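Local atomic coordinates of desulfoferrodoxin (Rbo) (Treponema pallidum subsp. pallidum str. Nichols, PDB entry 1Y07), a protein that acts as a superoxide reductase, an iron-binding oxidoreductase that probably reduces superoxide to hydrogen peroxide at a mononuclear iron centre. Residues His59-Val65 and Pro100-Leu106; Cys82-Gly88 and Asp110-Tyr116. One frame throughout, in Å; residues are numbered along the deposited sequence.

Interaction 1 (His59-Val65 and Pro100-Leu106); sequences HEVKVKV and PEVTFAL
Two antiparallel strands, 60-65 and 101-105, pair edge to edge here as the central and outermost strands of the three-stranded sheet in the immunoglobulin-like β-sandwich of the iron domain. Their axes approach to 4.6 Å at 160°, and the register pairs Glu60 with Ala105 and, step by step, Lys64 with Glu101. Val61–Phe104 and Val63–Val102 are hydrogen-bonded pairs: Val61 N to Phe104 O and Phe104 N to Val61 O both measure 2.8 Å, Val63 N to Val102 O 2.8 Å, and Val102 N to Val63 O 3.1 Å. The ladder ends with Val65 N to Pro100 O (2.9 Å) at one end and a short Leu106 N to His59 O (2.6 Å) at the other.

Val61 and Val63, both t, share a face with Val102 and Phe104. Phe104 (chi1 m, chi2 92°) offers its ring edge to Val63, CE1 to CG2 3.9 Å, and packs on Val81 and Leu83 of the opposing sheet; Val61 CG2 meets Leu106 CD1 at 3.7 Å. On the other face, Glu101 (chi1 p) binds Lys64 NZ through OE1 at 3.0 Å and Lys62 NZ through OE2 in a long 3.8 Å bridge. A water joins Lys64 NZ (3.2 Å) to Pro100 O (3.3 Å). Thr103 and Ala105 pack against the second subunit. The side chain of Val65 is about 7 Å from the bound Fe(III) ion. The pairing thus separates a hydrocarbon face, turned into the sandwich, from a more polar one, on which Lys62 and Lys64 both reach the carboxylate of Glu101, Lys62 only by a long bridge.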
ATOM      1  N   HIS B  59      14.922  12.391   2.419  1.00 16.84           N
ATOM      2  CA  HIS B  59      13.824  11.552   2.858  1.00 18.82           C
ATOM      3  C   HIS B  59      12.823  11.533   1.712  1.00 17.37           C
ATOM      4  O   HIS B  59      11.697  11.111   1.943  1.00 20.97           O
ATOM      5  CB  HIS B  59      13.269  12.075   4.222  1.00 18.15           C
ATOM      6  CG  HIS B  59      14.268  11.975   5.367  1.00 20.85           C
ATOM      7  ND1 HIS B  59      14.196  12.755   6.507  1.00 24.68           N
ATOM      8  CD2 HIS B  59      15.414  11.250   5.494  1.00 21.38           C
ATOM      9  CE1 HIS B  59      15.227  12.484   7.299  1.00 23.49           C
ATOM     10  NE2 HIS B  59      15.978  11.564   6.713  1.00 22.10           N
ATOM     11  N   GLU B  60      13.173  11.959   0.496  1.00 17.70           N
ATOM     12  CA  GLU B  60      12.332  11.835  -0.685  1.00 18.26           C
ATOM     13  C   GLU B  60      12.958  10.896  -1.722  1.00 17.74           C
ATOM     14  O   GLU B  60      14.186  10.846  -1.932  1.00 19.26           O
ATOM     15  CB  GLU B  60      12.027  13.215  -1.304  1.00 19.48           C
ATOM     16  CG  GLU B  60      11.042  13.969  -0.407  1.00 23.82           C
ATOM     17  CD  GLU B  60      10.323  15.178  -1.040  1.00 27.87           C
ATOM     18  OE1 GLU B  60      11.000  15.955  -1.773  1.00 31.18           O
ATOM     19  OE2 GLU B  60       9.087  15.400  -0.733  1.00 28.08           O
ATOM     20  N   VAL B  61      12.074  10.184  -2.410  1.00 17.61           N
ATOM     21  CA  VAL B  61      12.457   9.166  -3.389  1.00 16.98           C
ATOM     22  C   VAL B  61      11.654   9.462  -4.619  1.00 16.25           C
ATOM     23  O   VAL B  61      10.417   9.368  -4.593  1.00 15.56           O
ATOM     24  CB  VAL B  61      12.077   7.757  -2.887  1.00 17.14           C
ATOM     25  CG1 VAL B  61      12.340   6.702  -3.983  1.00 18.96           C
ATOM     26  CG2 VAL B  61      12.794   7.396  -1.584  1.00 17.42           C
ATOM     27  N   LYS B  62      12.315   9.839  -5.700  1.00 15.48           N
ATOM     28  CA  LYS B  62      11.660  10.102  -6.966  1.00 15.23           C
ATOM     29  C   LYS B  62      11.796   8.852  -7.785  1.00 15.48           C
ATOM     30  O   LYS B  62      12.889   8.270  -7.858  1.00 16.75           O
ATOM     31  CB  LYS B  62      12.326  11.265  -7.674  1.00 15.74           C
ATOM     32  CG  LYS B  62      11.653  11.763  -8.959  1.00 17.25           C
ATOM     33  CD  LYS B  62      12.577  12.738  -9.691  1.00 22.27           C
ATOM     34  CE  LYS B  62      12.016  14.159  -9.742  1.00 24.27           C
ATOM     35  NZ  LYS B  62      12.575  14.898 -10.933  1.00 27.06           N
ATOM     36  N   VAL B  63      10.703   8.417  -8.376  1.00 15.77           N
ATOM     37  CA  VAL B  63      10.729   7.263  -9.256  1.00 15.99           C
ATOM     38  C   VAL B  63      10.377   7.672 -10.679  1.00 16.11           C
ATOM     39  O   VAL B  63       9.348   8.241 -10.912  1.00 16.38           O
ATOM     40  CB  VAL B  63       9.768   6.174  -8.821  1.00 16.27           C
ATOM     41  CG1 VAL B  63       9.845   5.030  -9.820  1.00 16.12           C
ATOM     42  CG2 VAL B  63      10.103   5.720  -7.364  1.00 16.63           C
ATOM     43  N   LYS B  64      11.257   7.377 -11.637  1.00 17.83           N
ATOM     44  CA  LYS B  64      11.051   7.774 -13.042  1.00 18.84           C
ATOM     45  C   LYS B  64      10.938   6.528 -13.935  1.00 18.88           C
ATOM     46  O   LYS B  64      11.724   5.603 -13.763  1.00 19.48           O
ATOM     47  CB  LYS B  64      12.223   8.602 -13.587  1.00 20.25           C
ATOM     48  CG  LYS B  64      12.824   9.696 -12.687  1.00 21.36           C
ATOM     49  CD  LYS B  64      13.999  10.356 -13.416  1.00 24.67           C
ATOM     50  CE  LYS B  64      13.500  11.222 -14.537  1.00 27.54           C
ATOM     51  NZ  LYS B  64      12.305  12.006 -14.127  1.00 29.02           N
ATOM     52  N   VAL B  65       9.955   6.493 -14.834  1.00 19.00           N
ATOM     53  CA  VAL B  65       9.693   5.296 -15.623  1.00 20.03           C
ATOM     54  C   VAL B  65      10.142   5.677 -16.999  1.00 21.79           C
ATOM     55  O   VAL B  65       9.500   6.484 -17.693  1.00 19.98           O
ATOM     56  CB  VAL B  65       8.237   4.781 -15.495  1.00 20.28           C
ATOM     57  CG1 VAL B  65       8.027   3.449 -16.273  1.00 19.79           C
ATOM     58  CG2 VAL B  65       7.945   4.541 -14.029  1.00 20.64           C
ATOM     59  N   PRO B 100       5.865  10.613 -16.562  1.00 17.72           N
ATOM     60  CA  PRO B 100       5.960   9.251 -16.029  1.00 16.95           C
ATOM     61  C   PRO B 100       6.885   9.239 -14.837  1.00 16.22           C
ATOM     62  O   PRO B 100       7.919   8.612 -14.880  1.00 16.77           O
ATOM     63  CB  PRO B 100       6.553   8.460 -17.210  1.00 16.84           C
ATOM     64  CG  PRO B 100       7.425   9.472 -17.885  1.00 17.37           C
ATOM     65  CD  PRO B 100       6.739  10.806 -17.733  1.00 18.40           C
ATOM     66  N   GLU B 101       6.562  10.017 -13.800  1.00 16.10           N
ATOM     67  CA  GLU B 101       7.359  10.067 -12.584  1.00 16.59           C
ATOM     68  C   GLU B 101       6.496  10.441 -11.396  1.00 15.76           C
ATOM     69  O   GLU B 101       5.483  11.111 -11.538  1.00 16.27           O
ATOM     70  CB  GLU B 101       8.479  11.105 -12.713  1.00 18.01           C
ATOM     71  CG  GLU B 101       7.962  12.488 -12.891  1.00 20.55           C
ATOM     72  CD  GLU B 101       9.020  13.547 -12.627  1.00 24.03           C
ATOM     73  OE1 GLU B 101       9.940  13.659 -13.422  1.00 26.20           O
ATOM     74  OE2 GLU B 101       8.908  14.281 -11.607  1.00 28.99           O
ATOM     75  N   VAL B 102       6.930  10.042 -10.222  1.00 15.75           N
ATOM     76  CA  VAL B 102       6.250  10.408  -8.970  1.00 15.14           C
ATOM     77  C   VAL B 102       7.247  10.354  -7.823  1.00 15.42           C
ATOM     78  O   VAL B 102       8.237   9.672  -7.908  1.00 15.95           O
ATOM     79  CB  VAL B 102       5.040   9.468  -8.735  1.00 15.15           C
ATOM     80  CG1 VAL B 102       5.512   8.090  -8.277  1.00 16.36           C
ATOM     81  CG2 VAL B 102       3.979  10.130  -7.830  1.00 16.97           C
ATOM     82  N   THR B 103       6.999  11.101  -6.774  1.00 14.17           N
ATOM     83  CA  THR B 103       7.878  11.144  -5.657  1.00 14.77           C
ATOM     84  C   THR B 103       7.129  10.661  -4.405  1.00 13.33           C
ATOM     85  O   THR B 103       5.932  10.915  -4.230  1.00 14.43           O
ATOM     86  CB  THR B 103       8.311  12.550  -5.431  1.00 14.98           C
ATOM     87  OG1 THR B 103       8.989  12.992  -6.626  1.00 15.79           O
ATOM     88  CG2 THR B 103       9.355  12.665  -4.254  1.00 15.94           C
ATOM     89  N   PHE B 104       7.854   9.965  -3.559  1.00 12.49           N
ATOM     90  CA  PHE B 104       7.374   9.487  -2.290  1.00 13.59           C
ATOM     91  C   PHE B 104       8.230  10.131  -1.217  1.00 13.11           C
ATOM     92  O   PHE B 104       9.398  10.408  -1.468  1.00 15.50           O
ATOM     93  CB  PHE B 104       7.595   8.000  -2.227  1.00 13.58           C
ATOM     94  CG  PHE B 104       6.829   7.239  -3.283  1.00 14.62           C
ATOM     95  CD1 PHE B 104       7.415   6.947  -4.501  1.00 15.85           C
ATOM     96  CD2 PHE B 104       5.556   6.802  -3.044  1.00 12.94           C
ATOM     97  CE1 PHE B 104       6.727   6.239  -5.505  1.00 14.23           C
ATOM     98  CE2 PHE B 104       4.870   6.065  -4.044  1.00 13.91           C
ATOM     99  CZ  PHE B 104       5.458   5.818  -5.261  1.00 14.19           C
ATOM    100  N   ALA B 105       7.682  10.304  -0.022  1.00 11.52           N
ATOM    101  CA  ALA B 105       8.428  10.735   1.151  1.00 11.13           C
ATOM    102  C   ALA B 105       8.568   9.655   2.205  1.00 12.95           C
ATOM    103  O   ALA B 105       7.599   8.853   2.405  1.00 12.11           O
ATOM    104  CB  ALA B 105       7.720  11.951   1.738  1.00 11.93           C
ATOM    105  N   LEU B 106       9.732   9.597   2.864  1.00 11.56           N
ATOM    106  CA  LEU B 106      10.078   8.622   3.878  1.00 11.37           C
ATOM    107  C   LEU B 106      10.325   9.327   5.191  1.00 12.06           C
ATOM    108  O   LEU B 106      10.757  10.483   5.215  1.00 11.11           O
ATOM    109  CB  LEU B 106      11.321   7.789   3.405  1.00 12.52           C
ATOM    110  CG  LEU B 106      11.034   6.575   2.478  1.00 12.94           C
ATOM    111  CD1 LEU B 106      10.325   6.971   1.158  1.00 16.06           C
ATOM    112  CD2 LEU B 106      12.321   5.758   2.199  1.00 14.39           C
TER
HETATM  113  O   HOH W   1      10.237  10.556 -16.141  1.00 84.49           O

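Interaction 2 (Cys82-Gly88 and Asp110-Tyr116); sequences CLKTRKG and DQVLEAY
Strand segments 82-85 and 112-116 run antiparallel (axes 4.5 Å apart, 158°) as the middle pair of the four-stranded sheet. Cys82 pairs with Tyr116 through two 2.8 Å bonds, Cys82 N to Tyr116 O and Tyr116 N to Cys82 O; Lys84 N reaches Glu114 O at 2.8 Å. A classic β bulge follows: Lys84 O accepts from both Leu113 N (2.9 Å) and Glu114 N (3.1 Å), with Leu113 at phi/psi −115/−48°. The register shifts by one, so Thr85 pairs with Val112, their side chains diverging.

Past the bulge the chain reverses in a hairpin turn at Arg86 and Lys87 (phi/psi −59/−40° and −94/−16°), Thr85 N bonding to Gly88 O (2.8 Å) across its mouth. Asp110, chi1 t, grips it: OD2 accepts from Thr85 OG1 (chi1 p) at 2.6 Å and OD1 from Lys87 N at 3.0 Å, while Arg86 N binds Gln111 O at 2.8 Å. Leu83 (t, p) brings CD1 to 3.6 Å from Val112 CG2. On the opposite face, Cys82 SG, chi1 t, lies obliquely 5.4 Å from the Tyr116 ring centroid. Lys84, extended apart from chi3 p, passes the edge of that ring (chi1 m), and a water links Lys84 NZ (3.2 Å) with Tyr116 OH (2.5 Å). Tyr116 OH is also 2.4 Å from Glu114 OE2, whereas Lys84 NZ bonds to Arg3 O. Leu5 and Phe7 of strand 5-9 cover this face, joining the N-terminal region to the iron domain. One carboxylate, Asp110, therefore satisfies both a hydroxyl and a backbone amide, tying the hairpin tip to the loop that leads into the neighbouring strand.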
ATOM      1  N   CYS B  82       4.603   1.697  -7.121  1.00 13.15           N
ATOM      2  CA  CYS B  82       4.590   1.175  -5.748  1.00 13.42           C
ATOM      3  C   CYS B  82       6.041   1.163  -5.240  1.00 14.60           C
ATOM      4  O   CYS B  82       6.950   0.782  -5.968  1.00 15.36           O
ATOM      5  CB  CYS B  82       3.982  -0.221  -5.744  1.00 13.40           C
ATOM      6  SG  CYS B  82       4.058  -1.094  -4.183  1.00 16.24           S
ATOM      7  N   LEU B  83       6.250   1.565  -4.003  1.00 13.80           N
ATOM      8  CA  LEU B  83       7.542   1.577  -3.368  1.00 14.00           C
ATOM      9  C   LEU B  83       7.507   0.687  -2.179  1.00 14.46           C
ATOM     10  O   LEU B  83       6.615   0.808  -1.332  1.00 16.28           O
ATOM     11  CB  LEU B  83       7.858   2.998  -2.912  1.00 14.56           C
ATOM     12  CG  LEU B  83       9.315   3.349  -2.692  1.00 15.72           C
ATOM     13  CD1 LEU B  83      10.104   3.256  -3.916  1.00 13.83           C
ATOM     14  CD2 LEU B  83       9.386   4.728  -2.012  1.00 16.65           C
ATOM     15  N   LYS B  84       8.428  -0.263  -2.134  1.00 13.69           N
ATOM     16  CA  LYS B  84       8.622  -1.017  -0.930  1.00 13.73           C
ATOM     17  C   LYS B  84       9.824  -0.397  -0.210  1.00 13.60           C
ATOM     18  O   LYS B  84      10.837  -0.153  -0.843  1.00 14.52           O
ATOM     19  CB  LYS B  84       8.926  -2.498  -1.224  1.00 14.27           C
ATOM     20  CG  LYS B  84       9.321  -3.199   0.079  1.00 17.13           C
ATOM     21  CD  LYS B  84       9.387  -4.692  -0.025  1.00 20.80           C
ATOM     22  CE  LYS B  84      10.556  -5.187  -0.760  1.00 21.91           C
ATOM     23  NZ  LYS B  84      10.551  -6.678  -0.716  1.00 22.37           N
ATOM     24  N   THR B  85       9.684  -0.125   1.075  1.00 13.81           N
ATOM     25  CA  THR B  85      10.739   0.396   1.921  1.00 14.44           C
ATOM     26  C   THR B  85      10.933  -0.570   3.076  1.00 14.64           C
ATOM     27  O   THR B  85      10.177  -1.544   3.247  1.00 15.00           O
ATOM     28  CB  THR B  85      10.425   1.805   2.455  1.00 14.68           C
ATOM     29  OG1 THR B  85       9.336   1.760   3.382  1.00 15.05           O
ATOM     30  CG2 THR B  85       9.927   2.752   1.336  1.00 15.86           C
ATOM     31  N   ARG B  86      11.957  -0.294   3.881  1.00 14.87           N
ATOM     32  CA  ARG B  86      12.253  -1.123   5.045  1.00 15.70           C
ATOM     33  C   ARG B  86      11.087  -1.179   6.010  1.00 14.63           C
ATOM     34  O   ARG B  86      10.787  -2.251   6.570  1.00 14.97           O
ATOM     35  CB  ARG B  86      13.547  -0.654   5.739  1.00 17.29           C
ATOM     36  CG  ARG B  86      14.834  -1.122   4.970  1.00 22.59           C
ATOM     37  CD  ARG B  86      16.119  -1.258   5.826  1.00 27.88           C
ATOM     38  NE  ARG B  86      16.482  -2.669   6.024  1.00 34.00           N
ATOM     39  CZ  ARG B  86      17.573  -3.106   6.680  1.00 38.38           C
ATOM     40  NH1 ARG B  86      18.459  -2.244   7.213  1.00 40.10           N
ATOM     41  NH2 ARG B  86      17.799  -4.426   6.795  1.00 40.66           N
ATOM     42  N   LYS B  87      10.432  -0.034   6.199  1.00 14.35           N
ATOM     43  CA  LYS B  87       9.355   0.116   7.211  1.00 13.76           C
ATOM     44  C   LYS B  87       7.954  -0.108   6.691  1.00 14.54           C
ATOM     45  O   LYS B  87       7.056  -0.305   7.479  1.00 13.72           O
ATOM     46  CB  LYS B  87       9.440   1.478   7.926  1.00 13.86           C
ATOM     47  CG  LYS B  87      10.782   1.705   8.552  1.00 14.32           C
ATOM     48  CD  LYS B  87      11.158   0.652   9.640  1.00 16.80           C
ATOM     49  CE  LYS B  87      12.360   1.030  10.498  1.00 19.30           C
ATOM     50  NZ  LYS B  87      11.894   1.930  11.616  1.00 22.07           N
ATOM     51  N   GLY B  88       7.778  -0.089   5.382  1.00 14.81           N
ATOM     52  CA  GLY B  88       6.473  -0.200   4.791  1.00 15.45           C
ATOM     53  C   GLY B  88       6.383  -0.213   3.282  1.00 14.62           C
ATOM     54  O   GLY B  88       7.322  -0.577   2.572  1.00 14.57           O
ATOM     55  N   ASP B 110      13.413   5.302   7.809  1.00 12.21           N
ATOM     56  CA  ASP B 110      13.013   4.422   6.714  1.00 14.26           C
ATOM     57  C   ASP B 110      14.047   4.523   5.621  1.00 14.35           C
ATOM     58  O   ASP B 110      14.828   5.521   5.559  1.00 15.51           O
ATOM     59  CB  ASP B 110      11.633   4.806   6.200  1.00 13.86           C
ATOM     60  CG  ASP B 110      10.915   3.643   5.521  1.00 12.93           C
ATOM     61  OD1 ASP B 110      11.566   2.567   5.391  1.00 13.58           O
ATOM     62  OD2 ASP B 110       9.756   3.739   5.068  1.00 13.82           O
ATOM     63  N   GLN B 111      14.158   3.448   4.838  1.00 15.45           N
ATOM     64  CA  GLN B 111      15.039   3.414   3.676  1.00 14.87           C
ATOM     65  C   GLN B 111      14.377   2.662   2.547  1.00 15.72           C
ATOM     66  O   GLN B 111      13.629   1.719   2.800  1.00 15.57           O
ATOM     67  CB  GLN B 111      16.399   2.735   4.012  1.00 15.75           C
ATOM     68  CG  GLN B 111      17.126   3.409   5.159  1.00 17.62           C
ATOM     69  CD  GLN B 111      18.386   2.738   5.585  1.00 19.64           C
ATOM     70  OE1 GLN B 111      19.472   3.307   5.414  1.00 23.24           O
ATOM     71  NE2 GLN B 111      18.272   1.561   6.214  1.00 21.90           N
ATOM     72  N   VAL B 112      14.612   3.079   1.312  1.00 15.54           N
ATOM     73  CA  VAL B 112      13.972   2.421   0.171  1.00 17.21           C
ATOM     74  C   VAL B 112      14.541   1.039  -0.085  1.00 17.10           C
ATOM     75  O   VAL B 112      15.748   0.834   0.112  1.00 19.38           O
ATOM     76  CB  VAL B 112      14.113   3.289  -1.090  1.00 17.83           C
ATOM     77  CG1 VAL B 112      15.509   3.338  -1.561  1.00 18.56           C
ATOM     78  CG2 VAL B 112      13.235   2.765  -2.203  1.00 20.96           C
ATOM     79  N   LEU B 113      13.717   0.104  -0.574  1.00 16.47           N
ATOM     80  CA  LEU B 113      14.175  -1.228  -1.020  1.00 17.23           C
ATOM     81  C   LEU B 113      13.982  -1.468  -2.510  1.00 17.18           C
ATOM     82  O   LEU B 113      14.887  -1.949  -3.186  1.00 18.34           O
ATOM     83  CB  LEU B 113      13.486  -2.351  -0.254  1.00 16.34           C
ATOM     84  CG  LEU B 113      13.852  -2.461   1.225  1.00 18.08           C
ATOM     85  CD1 LEU B 113      12.993  -3.518   1.898  1.00 18.42           C
ATOM     86  CD2 LEU B 113      15.348  -2.791   1.435  1.00 18.10           C
ATOM     87  N   GLU B 114      12.806  -1.171  -3.035  1.00 17.44           N
ATOM     88  CA  GLU B 114      12.449  -1.549  -4.407  1.00 17.91           C
ATOM     89  C   GLU B 114      11.269  -0.734  -4.899  1.00 17.03           C
ATOM     90  O   GLU B 114      10.402  -0.363  -4.132  1.00 16.61           O
ATOM     91  CB  GLU B 114      12.113  -3.046  -4.491  1.00 19.46           C
ATOM     92  CG  GLU B 114      11.959  -3.595  -5.906  1.00 22.82           C
ATOM     93  CD  GLU B 114      12.072  -5.131  -5.972  1.00 26.93           C
ATOM     94  OE1 GLU B 114      12.468  -5.681  -7.038  1.00 30.07           O
ATOM     95  OE2 GLU B 114      11.782  -5.793  -4.957  1.00 28.97           O
ATOM     96  N   ALA B 115      11.263  -0.454  -6.187  1.00 16.77           N
ATOM     97  CA  ALA B 115      10.163   0.233  -6.836  1.00 16.29           C
ATOM     98  C   ALA B 115       9.565  -0.668  -7.888  1.00 16.30           C
ATOM     99  O   ALA B 115      10.294  -1.445  -8.493  1.00 15.92           O
ATOM    100  CB  ALA B 115      10.625   1.534  -7.456  1.00 17.72           C
ATOM    101  N   TYR B 116       8.258  -0.513  -8.124  1.00 16.55           N
ATOM    102  CA  TYR B 116       7.453  -1.302  -9.065  1.00 16.50           C
ATOM    103  C   TYR B 116       6.559  -0.334  -9.813  1.00 16.26           C
ATOM    104  O   TYR B 116       6.071   0.575  -9.219  1.00 17.17           O
ATOM    105  CB  TYR B 116       6.585  -2.358  -8.361  1.00 16.66           C
ATOM    106  CG  TYR B 116       7.326  -3.202  -7.346  1.00 18.77           C
ATOM    107  CD1 TYR B 116       7.609  -2.692  -6.091  1.00 20.99           C
ATOM    108  CD2 TYR B 116       7.779  -4.489  -7.659  1.00 21.73           C
ATOM    109  CE1 TYR B 116       8.291  -3.438  -5.138  1.00 22.87           C
ATOM    110  CE2 TYR B 116       8.451  -5.250  -6.703  1.00 23.24           C
ATOM    111  CZ  TYR B 116       8.717  -4.694  -5.450  1.00 24.76           C
ATOM    112  OH  TYR B 116       9.426  -5.370  -4.465  1.00 29.37           O
TER
HETATM  113  O   HOH W   2       8.820  -7.540  -3.326  1.00 37.08           O

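How the interactions relate
Interactions 1 and 2 are antiparallel ladders in the two facing sheets of one sandwich, their centres 11 Å apart, and their segments alternate along the chain. They meet in the core, where Phe104 CB packs on Leu83 CD2 at 3.7 Å and Leu106 CD2 lies 3.6 Å from Val112 N. Both turn one face to the core and touch the second subunit; interaction 1 exposes His59, whereas interaction 2 runs out to the surface at Arg86, Lys87, Gln111 and Leu113. Their outward faces differ: interaction 1 has a lysine–glutamate network beside the dimer contact, interaction 2 an aromatic and polar cluster covered by strand 5-9. The first ladder is regular, the second bulged and finished by a side-chain-bonded turn.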